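PDB 2JHP: core protein VP4 from Bluetongue virus, which is a multifunctional RNA-capping enzyme of the viral core, carrying more than one site for the methyl-donor product S-adenosyl-L-homocysteine and for guanine. Local coordinates for residues D408-T413 and M497-S502; R112-F117 and P493-N498; E192-G197 and G298-A303. All blocks are in the same frame, centred on the assembly; numbering follows the deposited sequence.

Contact 1: D408-T413 and M497-S502; sequences DLFYLT and MNFAVS. With SAH (S-adenosyl-L-homocysteine), chain B; GUN (guanine), chain E.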
# COMPACT_ATOMS: atom_id res chain seq x y z
N ASP A 408 4.87 1.44 8.34
CA ASP A 408 3.58 1.01 8.90
C ASP A 408 2.38 1.58 8.13
O ASP A 408 1.58 2.36 8.66
CB ASP A 408 3.55 1.33 10.39
CG ASP A 408 4.55 0.50 11.18
OD1 ASP A 408 4.17 -0.62 11.60
OD2 ASP A 408 5.70 0.95 11.38
N LEU A 409 2.28 1.17 6.88
CA LEU A 409 1.40 1.83 5.93
C LEU A 409 0.02 1.15 5.85
O LEU A 409 -0.08 -0.06 5.67
CB LEU A 409 2.09 1.89 4.56
CG LEU A 409 3.38 2.70 4.44
CD1 LEU A 409 4.14 2.40 3.18
CD2 LEU A 409 3.08 4.18 4.53
N PHE A 410 -1.02 1.96 6.03
CA PHE A 410 -2.40 1.61 5.76
C PHE A 410 -2.89 0.36 6.48
O PHE A 410 -3.33 -0.59 5.84
CB PHE A 410 -2.66 1.47 4.24
CG PHE A 410 -2.20 2.63 3.42
CD1 PHE A 410 -1.07 2.52 2.63
CD2 PHE A 410 -2.89 3.83 3.43
CE1 PHE A 410 -0.63 3.58 1.87
CE2 PHE A 410 -2.46 4.91 2.66
CZ PHE A 410 -1.33 4.79 1.89
N TYR A 411 -2.81 0.37 7.81
CA TYR A 411 -3.30 -0.77 8.57
C TYR A 411 -3.68 -0.39 10.00
O TYR A 411 -4.65 -0.91 10.55
CB TYR A 411 -2.29 -1.94 8.53
CG TYR A 411 -1.18 -1.91 9.56
CD1 TYR A 411 -1.37 -2.45 10.84
CD2 TYR A 411 0.08 -1.38 9.26
CE1 TYR A 411 -0.35 -2.45 11.79
CE2 TYR A 411 1.13 -1.37 10.20
CZ TYR A 411 0.91 -1.91 11.46
OH TYR A 411 1.91 -1.90 12.41
N LEU A 412 -2.90 0.51 10.60
CA LEU A 412 -3.12 0.91 12.00
C LEU A 412 -4.59 1.04 12.42
O LEU A 412 -5.01 0.41 13.38
CB LEU A 412 -2.37 2.21 12.28
CG LEU A 412 -0.97 2.18 12.93
CD1 LEU A 412 -0.44 0.79 13.21
CD2 LEU A 412 0.02 2.98 12.13
N THR A 413 -5.36 1.83 11.67
CA THR A 413 -6.70 2.21 12.03
C THR A 413 -7.73 1.34 11.36
O THR A 413 -8.91 1.73 11.25
CB THR A 413 -6.96 3.65 11.63
OG1 THR A 413 -6.42 3.89 10.33
CG2 THR A 413 -6.32 4.61 12.64
N MET A 497 -5.97 13.57 2.20
CA MET A 497 -6.39 14.28 3.41
C MET A 497 -7.30 13.53 4.37
O MET A 497 -7.61 14.05 5.44
CB MET A 497 -6.99 15.64 3.04
CG MET A 497 -5.93 16.69 2.77
SD MET A 497 -6.54 18.23 2.13
CE MET A 497 -6.84 19.10 3.65
N ASN A 498 -7.73 12.32 4.02
CA ASN A 498 -8.36 11.42 4.98
C ASN A 498 -7.37 10.74 5.91
O ASN A 498 -7.77 10.07 6.85
CB ASN A 498 -9.13 10.32 4.25
CG ASN A 498 -10.38 10.84 3.56
OD1 ASN A 498 -11.13 11.64 4.11
ND2 ASN A 498 -10.60 10.36 2.35
N PHE A 499 -6.07 10.88 5.62
CA PHE A 499 -5.03 10.19 6.39
C PHE A 499 -4.14 11.18 7.16
O PHE A 499 -3.86 12.29 6.71
CB PHE A 499 -4.16 9.29 5.50
CG PHE A 499 -4.90 8.12 4.84
CD1 PHE A 499 -5.42 8.22 3.55
CD2 PHE A 499 -5.02 6.89 5.49
CE1 PHE A 499 -6.07 7.12 2.96
CE2 PHE A 499 -5.66 5.82 4.90
CZ PHE A 499 -6.18 5.94 3.63
N ALA A 500 -3.72 10.77 8.35
CA ALA A 500 -2.58 11.44 8.95
C ALA A 500 -1.38 10.59 8.63
O ALA A 500 -1.48 9.36 8.59
CB ALA A 500 -2.72 11.63 10.49
N VAL A 501 -0.26 11.26 8.37
CA VAL A 501 1.00 10.59 8.07
C VAL A 501 2.09 11.11 8.98
O VAL A 501 2.26 12.32 9.16
CB VAL A 501 1.45 10.80 6.62
CG1 VAL A 501 2.70 10.00 6.36
CG2 VAL A 501 0.36 10.39 5.65
N SER A 502 2.84 10.17 9.53
CA SER A 502 4.00 10.48 10.35
C SER A 502 5.27 10.11 9.58
O SER A 502 5.31 9.08 8.94
CB SER A 502 3.91 9.71 11.67
OG SER A 502 3.86 8.31 11.44
N SAH B . 0.29 -2.07 4.18
CA SAH B . -0.22 -2.34 2.80
CB SAH B . -1.62 -2.95 2.73
CG SAH B . -2.61 -2.71 3.85
SD SAH B . -4.04 -3.81 3.68
C SAH B . -0.11 -1.14 1.88
O SAH B . 0.90 -0.43 1.90
OXT SAH B . -1.00 -0.86 1.08
C5' SAH B . -4.14 -3.97 5.49
C4' SAH B . -3.59 -5.29 6.00
O4' SAH B . -3.02 -5.13 7.28
C3' SAH B . -4.67 -6.36 6.12
O3' SAH B . -4.11 -7.57 5.63
C2' SAH B . -4.91 -6.49 7.62
O2' SAH B . -5.23 -7.80 8.01
C1' SAH B . -3.55 -6.10 8.19
N9 SAH B . -3.62 -5.60 9.58
C8 SAH B . -4.61 -4.83 10.15
N7 SAH B . -4.29 -4.61 11.45
C5 SAH B . -3.11 -5.22 11.72
C6 SAH B . -2.33 -5.31 12.87
N6 SAH B . -2.71 -4.70 14.00
N1 SAH B . -1.14 -6.01 12.85
C2 SAH B . -0.72 -6.63 11.68
N3 SAH B . -1.50 -6.54 10.54
C4 SAH B . -2.67 -5.85 10.55
N9 GUN E . -2.74 1.23 -2.11
C8 GUN E . -3.06 0.03 -1.63
N7 GUN E . -3.99 0.17 -0.68
C5 GUN E . -4.26 1.47 -0.54
C6 GUN E . -5.12 2.19 0.28
O6 GUN E . -5.84 1.62 1.10
N1 GUN E . -5.17 3.59 0.16
C2 GUN E . -4.33 4.21 -0.78
N2 GUN E . -4.35 5.52 -0.92
N3 GUN E . -3.51 3.48 -1.55
C4 GUN E . -3.46 2.14 -1.46

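Contact 2: R112-F117 and P493-N498; sequences RMRKGF and PAWAMN. With GUN (guanine), chain E.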
# COMPACT_ATOMS: atom_id res chain seq x y z
N ARG A 112 -9.42 5.04 -8.88
CA ARG A 112 -8.14 4.53 -9.38
C ARG A 112 -6.91 5.30 -8.88
O ARG A 112 -5.84 4.73 -8.77
CB ARG A 112 -8.14 4.47 -10.91
CG ARG A 112 -9.13 3.45 -11.50
CD ARG A 112 -8.58 2.02 -11.46
NE ARG A 112 -9.61 1.02 -11.77
CZ ARG A 112 -9.99 0.67 -13.00
NH1 ARG A 112 -9.43 1.23 -14.07
NH2 ARG A 112 -10.93 -0.25 -13.17
N MET A 113 -7.09 6.59 -8.57
CA MET A 113 -5.98 7.45 -8.12
C MET A 113 -5.48 7.14 -6.72
O MET A 113 -4.41 7.60 -6.33
CB MET A 113 -6.38 8.92 -8.15
CG MET A 113 -6.56 9.51 -9.51
SD MET A 113 -6.91 11.27 -9.36
CE MET A 113 -7.98 11.42 -10.75
N ARG A 114 -6.28 6.41 -5.94
CA ARG A 114 -5.89 6.02 -4.59
C ARG A 114 -4.58 5.27 -4.60
O ARG A 114 -3.76 5.46 -3.72
CB ARG A 114 -6.95 5.16 -3.91
CG ARG A 114 -8.25 5.87 -3.61
CD ARG A 114 -9.24 4.89 -3.05
NE ARG A 114 -10.55 5.51 -2.91
CZ ARG A 114 -11.59 4.94 -2.33
NH1 ARG A 114 -11.49 3.72 -1.81
NH2 ARG A 114 -12.74 5.59 -2.26
N LYS A 115 -4.39 4.43 -5.62
CA LYS A 115 -3.20 3.62 -5.73
C LYS A 115 -1.97 4.52 -5.83
O LYS A 115 -0.95 4.24 -5.21
CB LYS A 115 -3.28 2.70 -6.94
CG LYS A 115 -2.63 1.34 -6.74
CD LYS A 115 -2.32 0.65 -8.08
CE LYS A 115 -0.85 0.78 -8.41
NZ LYS A 115 -0.53 0.44 -9.81
N GLY A 116 -2.10 5.60 -6.58
CA GLY A 116 -1.02 6.55 -6.78
C GLY A 116 -0.57 7.16 -5.46
O GLY A 116 0.63 7.29 -5.21
N PHE A 117 -1.54 7.51 -4.63
CA PHE A 117 -1.23 8.07 -3.33
C PHE A 117 -0.45 7.08 -2.46
O PHE A 117 0.65 7.38 -1.99
CB PHE A 117 -2.50 8.57 -2.64
CG PHE A 117 -2.31 8.91 -1.22
CD1 PHE A 117 -1.55 9.98 -0.85
CD2 PHE A 117 -2.89 8.16 -0.24
CE1 PHE A 117 -1.36 10.31 0.47
CE2 PHE A 117 -2.73 8.46 1.10
CZ PHE A 117 -1.96 9.55 1.46
N PRO A 493 -5.89 14.88 -3.78
CA PRO A 493 -5.62 15.58 -2.52
C PRO A 493 -6.67 15.38 -1.41
O PRO A 493 -6.30 15.25 -0.24
CB PRO A 493 -5.50 17.04 -2.96
CG PRO A 493 -5.01 16.94 -4.40
CD PRO A 493 -5.84 15.80 -4.93
N ALA A 494 -7.95 15.33 -1.78
CA ALA A 494 -9.02 15.06 -0.82
C ALA A 494 -8.84 13.69 -0.14
O ALA A 494 -8.95 13.55 1.08
CB ALA A 494 -10.37 15.15 -1.49
N TRP A 495 -8.55 12.68 -0.96
CA TRP A 495 -8.31 11.34 -0.47
C TRP A 495 -7.13 11.32 0.50
O TRP A 495 -7.27 10.87 1.63
CB TRP A 495 -8.08 10.38 -1.64
CG TRP A 495 -7.78 9.01 -1.16
CD1 TRP A 495 -6.56 8.38 -1.19
CD2 TRP A 495 -8.69 8.09 -0.54
NE1 TRP A 495 -6.67 7.13 -0.64
CE2 TRP A 495 -7.97 6.92 -0.24
CE3 TRP A 495 -10.06 8.14 -0.24
CZ2 TRP A 495 -8.56 5.80 0.36
CZ3 TRP A 495 -10.65 7.02 0.35
CH2 TRP A 495 -9.90 5.87 0.66
N ALA A 496 -5.99 11.82 0.04
CA ALA A 496 -4.77 11.95 0.85
C ALA A 496 -5.09 12.57 2.21
O ALA A 496 -4.60 12.12 3.23
CB ALA A 496 -3.72 12.77 0.10
N MET A 497 -5.97 13.57 2.20
CA MET A 497 -6.39 14.28 3.41
C MET A 497 -7.30 13.53 4.37
O MET A 497 -7.61 14.05 5.44
CB MET A 497 -6.99 15.64 3.04
CG MET A 497 -5.93 16.69 2.77
SD MET A 497 -6.54 18.23 2.13
CE MET A 497 -6.84 19.10 3.65
N ASN A 498 -7.73 12.32 4.02
CA ASN A 498 -8.36 11.42 4.98
C ASN A 498 -7.37 10.74 5.91
O ASN A 498 -7.77 10.07 6.85
CB ASN A 498 -9.13 10.32 4.25
CG ASN A 498 -10.38 10.84 3.56
OD1 ASN A 498 -11.13 11.64 4.11
ND2 ASN A 498 -10.60 10.36 2.35
N9 GUN E . -2.74 1.23 -2.11
C8 GUN E . -3.06 0.03 -1.63
N7 GUN E . -3.99 0.17 -0.68
C5 GUN E . -4.26 1.47 -0.54
C6 GUN E . -5.12 2.19 0.28
O6 GUN E . -5.84 1.62 1.10
N1 GUN E . -5.17 3.59 0.16
C2 GUN E . -4.33 4.21 -0.78
N2 GUN E . -4.35 5.52 -0.92
N3 GUN E . -3.51 3.48 -1.55
C4 GUN E . -3.46 2.14 -1.46

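Contact 3: E192-G197 and G298-A303; sequences EVHYIG and GAFSSA. With SAH (S-adenosyl-L-homocysteine), chain C.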
# COMPACT_ATOMS: atom_id res chain seq x y z
N GLU A 192 16.92 -19.88 -7.06
CA GLU A 192 17.16 -21.04 -7.90
C GLU A 192 16.02 -22.02 -7.77
O GLU A 192 15.66 -22.43 -6.66
CB GLU A 192 18.49 -21.68 -7.51
CG GLU A 192 18.95 -22.86 -8.35
CD GLU A 192 20.22 -23.49 -7.79
OE1 GLU A 192 20.20 -24.70 -7.45
OE2 GLU A 192 21.24 -22.77 -7.67
N VAL A 193 15.44 -22.39 -8.90
CA VAL A 193 14.34 -23.34 -8.95
C VAL A 193 14.70 -24.57 -9.76
O VAL A 193 15.12 -24.47 -10.92
CB VAL A 193 13.05 -22.73 -9.56
CG1 VAL A 193 11.99 -23.81 -9.79
CG2 VAL A 193 12.52 -21.61 -8.68
N HIS A 194 14.53 -25.73 -9.14
CA HIS A 194 14.61 -27.00 -9.82
C HIS A 194 13.19 -27.49 -10.12
O HIS A 194 12.41 -27.78 -9.21
CB HIS A 194 15.38 -28.00 -8.95
CG HIS A 194 16.81 -27.63 -8.74
ND1 HIS A 194 17.85 -28.26 -9.39
CD2 HIS A 194 17.38 -26.67 -7.97
CE1 HIS A 194 19.00 -27.72 -9.02
NE2 HIS A 194 18.74 -26.75 -8.16
N TYR A 195 12.86 -27.53 -11.41
CA TYR A 195 11.50 -27.81 -11.88
C TYR A 195 11.47 -29.14 -12.61
O TYR A 195 11.83 -29.23 -13.78
CB TYR A 195 11.04 -26.67 -12.80
CG TYR A 195 9.57 -26.63 -13.19
CD1 TYR A 195 8.70 -27.67 -12.88
CD2 TYR A 195 9.06 -25.55 -13.90
CE1 TYR A 195 7.35 -27.62 -13.25
CE2 TYR A 195 7.72 -25.49 -14.29
CZ TYR A 195 6.87 -26.52 -13.96
OH TYR A 195 5.54 -26.47 -14.33
N ILE A 196 11.05 -30.17 -11.89
CA ILE A 196 10.97 -31.54 -12.39
C ILE A 196 9.60 -31.76 -13.00
O ILE A 196 8.58 -31.50 -12.35
CB ILE A 196 11.16 -32.62 -11.27
CG1 ILE A 196 11.99 -32.11 -10.06
CG2 ILE A 196 11.67 -33.93 -11.86
CD1 ILE A 196 13.48 -32.00 -10.27
N GLY A 197 9.57 -32.28 -14.22
CA GLY A 197 8.31 -32.50 -14.93
C GLY A 197 7.85 -31.21 -15.57
O GLY A 197 6.65 -30.90 -15.58
N GLY A 298 17.25 -29.03 3.84
CA GLY A 298 18.60 -28.58 4.16
C GLY A 298 19.19 -27.85 2.98
O GLY A 298 19.91 -26.87 3.16
N ALA A 299 18.88 -28.32 1.77
CA ALA A 299 19.27 -27.65 0.53
C ALA A 299 18.15 -26.78 -0.05
O ALA A 299 18.39 -25.89 -0.87
CB ALA A 299 19.73 -28.68 -0.50
N PHE A 300 16.92 -27.06 0.37
CA PHE A 300 15.75 -26.36 -0.17
C PHE A 300 14.94 -25.66 0.90
O PHE A 300 14.60 -26.25 1.91
CB PHE A 300 14.83 -27.34 -0.89
CG PHE A 300 15.29 -27.71 -2.26
CD1 PHE A 300 16.06 -28.84 -2.46
CD2 PHE A 300 14.95 -26.91 -3.36
CE1 PHE A 300 16.48 -29.17 -3.73
CE2 PHE A 300 15.37 -27.22 -4.64
CZ PHE A 300 16.13 -28.36 -4.83
N SER A 301 14.62 -24.39 0.66
CA SER A 301 13.72 -23.65 1.55
C SER A 301 12.27 -24.18 1.55
O SER A 301 11.57 -24.12 2.56
CB SER A 301 13.67 -22.19 1.12
OG SER A 301 12.94 -22.09 -0.09
N SER A 302 11.83 -24.68 0.39
CA SER A 302 10.44 -25.04 0.19
C SER A 302 10.25 -25.94 -1.02
O SER A 302 11.08 -25.97 -1.92
CB SER A 302 9.58 -23.77 0.03
OG SER A 302 10.23 -22.81 -0.79
N ALA A 303 9.14 -26.67 -1.03
CA ALA A 303 8.80 -27.52 -2.15
C ALA A 303 7.32 -27.41 -2.47
O ALA A 303 6.49 -27.24 -1.57
CB ALA A 303 9.17 -28.97 -1.85
N SAH C . 4.74 -28.93 -16.07
CA SAH C . 4.13 -29.28 -17.39
CB SAH C . 3.00 -30.30 -17.26
CG SAH C . 3.45 -31.65 -16.70
SD SAH C . 3.38 -32.94 -17.95
C SAH C . 3.64 -28.02 -18.11
O SAH C . 3.34 -27.01 -17.47
OXT SAH C . 3.55 -27.99 -19.33
C5' SAH C . 4.24 -34.15 -16.94
C4' SAH C . 5.63 -34.38 -17.51
O4' SAH C . 6.43 -35.10 -16.60
C3' SAH C . 5.63 -35.19 -18.79
O3' SAH C . 5.90 -34.31 -19.85
C2' SAH C . 6.74 -36.21 -18.62
O2' SAH C . 7.67 -36.15 -19.67
C1' SAH C . 7.42 -35.76 -17.34
N9 SAH C . 8.01 -36.81 -16.50
C8 SAH C . 7.54 -38.07 -16.23
N7 SAH C . 8.40 -38.67 -15.37
C5 SAH C . 9.40 -37.81 -15.08
C6 SAH C . 10.52 -37.91 -14.27
N6 SAH C . 10.77 -39.02 -13.59
N1 SAH C . 11.39 -36.83 -14.18
C2 SAH C . 11.14 -35.68 -14.89
N3 SAH C . 10.02 -35.59 -15.69
C4 SAH C . 9.16 -36.64 -15.78

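Contact 1: D408-T413 and M497-S502
F499 is the residue of 497-502 that meets 408-413, and its partner is F410. M497 and N498 make the turn before strand 499-503, and the backbone of N498 bonds to V438. F499 comes next. Its CB points toward the other segment, and with CG anti to the carbonyl carbon (chi1 -64°) its ring reaches across to F410. The edge of F410 meets the face of this ring in a T-shaped pair, with planes at 84° and centroids 5.3 Å apart. The closest atoms are F410 CD2 and F499 CE2, at 3.7 Å. F410 turns a face to guanine, with F410 CE2 3.9 Å from GUN N1. F499 also comes close to GUN N1, so the two phenyl rings form a corner beside the base.

Further on, A500 bonds through its backbone to A436, and S502 OG makes a weak bond to A434 O.

Around F410, the same loop holds the S-adenosyl-L-homocysteine (SAH) of chain B. L409 O accepts a hydrogen bond from its amino N. Y411 CD1 lies 3.4 Å from SAH C5 of the adenine, and Y411 OH bonds D408 OD1 at 2.7 Å on the anti side of the carboxylate. R406 pairs with that same oxygen.

The loop follows strand 406-408 of a Rossmann-like methyltransferase sheet. Strand 433-437 separates that strand from 499-503, helix 114-128 packs on L409 and F410, and helix 421-430 touches L412.

Contact 2: R112-F117 and P493-N498
R114 lays its guanidinium flat on the indole of W495. The planes differ by 4° and the centres are 3.9 Å apart, so the pair is both a stack and a cation-pi contact. R114 CZ lies 3.5 Å from W495 CZ3. The R114 chain runs extended from CG to NE across the same indole face. Its CG sits over the five-membered ring as a CH-pi contact, 3.6 Å from that centroid. The aliphatic stem and the charged end therefore share one face of the tryptophan.

The second pair is F117 with A496. A496 covers one face of the phenyl ring, with A496 CB 3.4 Å from F117 CE1 and A496 CA over the face. F117 also touches W495, obliquely, with CD2 3.8 Å from W495 CD1.

These groups form one end of a guanine pocket. GUN N2 gives a weak hydrogen bond to R114 O at 2.9 Å and lies at the edge of the F117 ring, close to its plane. GUN N1 lies at the edge of the indole. The contact joins the first turn of helix 114-128 to the short helix 493-496, which leads into strand 499-503 of the Rossmann-like methyltransferase sheet. The pocket is consistent with a site for the guanine of the RNA cap.

W495 has its CG anti to the backbone N (chi1 178°), which turns the indole toward R114. Edge-to-face pairs with Y446 and F499 help to fix the indole, and Y446 OH also bonds the guanine. Behind this layer, I474 of helix 470-480 packs on F117, and N471 touches A496.

Contact 3: E192-G197 and G298-A303
H194 NE2 donates a hydrogen bond to E192 OE1 at 2.6 Å, with an N-H...O angle of 153°. The carboxylate is met on its anti side. Y223 OH bonds H194 ND1, so both ring nitrogens have partners in this buried spot. A weak, long ion pair from R260 also reaches E192 OE1. The two bonds to its nitrogens hold the imidazole in its rotation, and H221 stacks on it.

H194 CD2 is the atom nearest to 298-303, 3.8 Å from F300 CZ. The two rings meet obliquely, with planes at 79°. With CG anti to the carbonyl carbon (chi1 -78°), F300 carries its ring across so that its CZ and CE2 end meets H194.

Just past the strand, G197 O accepts a hydrogen bond from the amino N of SAH (chain C) at 2.8 Å, and Y195 OH takes a weak one. I196 CG2 packs near the adenine. A ligand at the end of the sheet's first strand, here 192-196, is characteristic of Rossmann-like methyltransferases.

Strand 192-196 lies between strands 219-223 and 260-264 of a seven-stranded sheet. F300 precedes strand 302-308, which lies beyond 260-264, and pairs edge-to-face with F262. Helix 246-249 packs I248 on H194.

Contacts 1 and 2 are neighbours, with centres about 12 Å apart. They share M497 and N498, and F117 of contact 2 packs against F410 and F499 of contact 1. Both line one guanine site beside a bound SAH. Contact 3 lies apart, its centre about 39 Å from that of contact 1 and about 41 Å from that of contact 2. It belongs to a second sheet with its own SAH. Along the chain, 112-117 comes first, then both segments of contact 3, then 408-413 and 493-502. Strands 192-196 to 335-341 fall between 149-152 and 393-394 of the first sheet, so the second is inserted within it. Both have the order 3-2-1-4-5-7-6, consistent with two methyltransferase domains.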